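Local coordinates for protein putative peptidase (Parabacteroides merdae, PDB 4L8K) that is a putative peptidase of family S41 and so probably cleaves peptide bonds with a serine nucleophile, at residues Thr102-Lys105 against Met110-Lys113. Residues are numbered along the deposited sequence; the frame is centred on the assembly and turned at random.
Sequences TDYK and MKYK
The ring of Y112 overlaps the base of the K105 side chain: CB of K105 sits over one face, 3.5 Å from the ring centroid and 19° off its normal, a CH-pi contact offset toward the rim. Y112 CG lies between its own backbone N and carbonyl carbon (chi1 68°), which swings the ring across to K105, while the K105 chain bends at chi2 and carries its amine away. Replacing Y112 by an alanine would probably leave K105 CB without the ring beneath it and open a gap beside M140 of helix 134-143. The backbones form an antiparallel hydrogen-bonded pair, K105 N to Y112 O 2.8 Å and Y112 N to K105 O 2.9 Å. On the opposite side of strand 110-115 from Y112, the extended chain of K111 runs obliquely past the Y104 ring, CG 3.7 Å from Y104 CE1. The extended chain of K113 reaches D103 in a salt bridge, NZ meeting OD1 on its syn side at 2.7 Å; weak hydrogen bonds to the carbonyl oxygens of Y99 and L100 also link this amine to the end of helix 93-100. K105 opens strand 105-107, this chain's outermost at one end of the mixed sheet, paired with 110-115 as a beta hairpin.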
ATOM      1  N   THR A 102       3.583  22.165 -16.106  1.00 27.00           N
ATOM      2  CA  THR A 102       4.805  21.762 -16.797  1.00 27.44           C
ATOM      3  C   THR A 102       6.055  22.268 -16.065  1.00 31.06           C
ATOM      4  O   THR A 102       7.163  21.845 -16.399  1.00 31.58           O
ATOM      5  CB  THR A 102       4.793  22.264 -18.267  1.00 33.81           C
ATOM      6  OG1 THR A 102       4.754  23.699 -18.281  1.00 39.50           O
ATOM      7  CG2 THR A 102       3.649  21.646 -19.101  1.00 22.87           C
ATOM      8  N   ASP A 103       5.878  23.185 -15.091  1.00 25.96           N
ATOM      9  CA  ASP A 103       6.971  23.846 -14.375  1.00 25.27           C
ATOM     10  C   ASP A 103       7.230  23.244 -12.969  1.00 27.45           C
ATOM     11  O   ASP A 103       7.875  23.888 -12.130  1.00 28.60           O
ATOM     12  CB  ASP A 103       6.658  25.354 -14.250  1.00 27.78           C
ATOM     13  CG  ASP A 103       5.331  25.664 -13.564  1.00 42.38           C
ATOM     14  OD1 ASP A 103       4.522  24.708 -13.357  1.00 41.89           O
ATOM     15  OD2 ASP A 103       5.057  26.867 -13.318  1.00 49.71           O
ATOM     16  N   TYR A 104       6.734  22.027 -12.711  1.00 21.55           N
ATOM     17  CA  TYR A 104       6.965  21.349 -11.436  1.00 19.88           C
ATOM     18  C   TYR A 104       8.451  20.911 -11.356  1.00 23.78           C
ATOM     19  O   TYR A 104       9.124  20.798 -12.381  1.00 23.47           O
ATOM     20  CB  TYR A 104       6.024  20.155 -11.264  1.00 19.60           C
ATOM     21  CG  TYR A 104       6.194  19.076 -12.318  1.00 20.07           C
ATOM     22  CD1 TYR A 104       7.134  18.054 -12.157  1.00 21.59           C
ATOM     23  CD2 TYR A 104       5.403  19.063 -13.468  1.00 19.13           C
ATOM     24  CE1 TYR A 104       7.304  17.069 -13.130  1.00 22.61           C
ATOM     25  CE2 TYR A 104       5.562  18.083 -14.446  1.00 18.83           C
ATOM     26  CZ  TYR A 104       6.514  17.087 -14.271  1.00 30.67           C
ATOM     27  OH  TYR A 104       6.676  16.095 -15.209  1.00 32.53           O
ATOM     28  N   LYS A 105       8.946  20.680 -10.156  1.00 19.67           N
ATOM     29  CA  LYS A 105      10.342  20.304  -9.971  1.00 20.57           C
ATOM     30  C   LYS A 105      10.467  18.800  -9.855  1.00 24.64           C
ATOM     31  O   LYS A 105       9.528  18.147  -9.398  1.00 22.21           O
ATOM     32  CB  LYS A 105      10.916  20.986  -8.713  1.00 24.26           C
ATOM     33  CG  LYS A 105      10.530  22.456  -8.489  1.00 32.83           C
ATOM     34  CD  LYS A 105      11.268  23.366  -9.409  1.00 42.34           C
ATOM     35  CE  LYS A 105      11.112  24.788  -8.950  1.00 53.76           C
ATOM     36  NZ  LYS A 105      11.682  25.737  -9.939  1.00 70.91           N
HETATM   37  N   MSE A 110      10.477  12.044  -6.922  1.00 19.02           N
HETATM   38  CA  MSE A 110       9.456  13.036  -6.539  1.00 16.67           C
HETATM   39  C   MSE A 110       9.238  14.124  -7.586  1.00 21.94           C
HETATM   40  O   MSE A 110      10.196  14.649  -8.177  1.00 22.48           O
HETATM   41  CB  MSE A 110       9.815  13.755  -5.222  1.00 16.63           C
HETATM   42  CG  MSE A 110       9.808  12.859  -4.004  1.00 22.04           C
HETATM   43 SE   MSE A 110      10.356  13.853  -2.383  0.75 27.36          SE
HETATM   44  CE  MSE A 110      12.092  14.633  -2.980  1.00 23.55           C
ATOM     45  N   LYS A 111       7.962  14.508  -7.733  1.00 16.98           N
ATOM     46  CA  LYS A 111       7.502  15.661  -8.492  1.00 16.57           C
ATOM     47  C   LYS A 111       6.999  16.614  -7.440  1.00 21.46           C
ATOM     48  O   LYS A 111       6.238  16.183  -6.553  1.00 19.68           O
ATOM     49  CB  LYS A 111       6.395  15.331  -9.510  1.00 17.02           C
ATOM     50  CG  LYS A 111       6.791  14.398 -10.629  1.00 21.52           C
ATOM     51  CD  LYS A 111       5.577  14.200 -11.527  1.00 17.09           C
ATOM     52  CE  LYS A 111       5.846  13.320 -12.720  1.00 26.38           C
ATOM     53  NZ  LYS A 111       4.567  13.070 -13.467  1.00 29.16           N
ATOM     54  N   TYR A 112       7.454  17.887  -7.457  1.00 18.27           N
ATOM     55  CA  TYR A 112       7.000  18.770  -6.394  1.00 17.12           C
ATOM     56  C   TYR A 112       6.766  20.191  -6.885  1.00 22.00           C
ATOM     57  O   TYR A 112       7.403  20.655  -7.826  1.00 22.94           O
ATOM     58  CB  TYR A 112       7.924  18.710  -5.163  1.00 16.39           C
ATOM     59  CG  TYR A 112       9.315  19.284  -5.347  1.00 17.86           C
ATOM     60  CD1 TYR A 112      10.339  18.525  -5.927  1.00 20.15           C
ATOM     61  CD2 TYR A 112       9.641  20.544  -4.851  1.00 17.68           C
ATOM     62  CE1 TYR A 112      11.639  19.042  -6.065  1.00 20.34           C
ATOM     63  CE2 TYR A 112      10.939  21.062  -4.968  1.00 19.05           C
ATOM     64  CZ  TYR A 112      11.935  20.308  -5.570  1.00 24.60           C
ATOM     65  OH  TYR A 112      13.201  20.854  -5.679  1.00 24.28           O
ATOM     66  N   LYS A 113       5.808  20.865  -6.261  1.00 19.83           N
ATOM     67  CA  LYS A 113       5.416  22.224  -6.620  1.00 20.54           C
ATOM     68  C   LYS A 113       4.655  22.906  -5.483  1.00 22.69           C
ATOM     69  O   LYS A 113       3.867  22.262  -4.794  1.00 20.17           O
ATOM     70  CB  LYS A 113       4.518  22.173  -7.879  1.00 23.31           C
ATOM     71  CG  LYS A 113       4.296  23.511  -8.550  1.00 30.72           C
ATOM     72  CD  LYS A 113       3.376  23.383  -9.716  1.00 32.64           C
ATOM     73  CE  LYS A 113       3.143  24.701 -10.388  1.00 35.70           C
ATOM     74  NZ  LYS A 113       2.443  24.506 -11.688  1.00 51.96           N
TER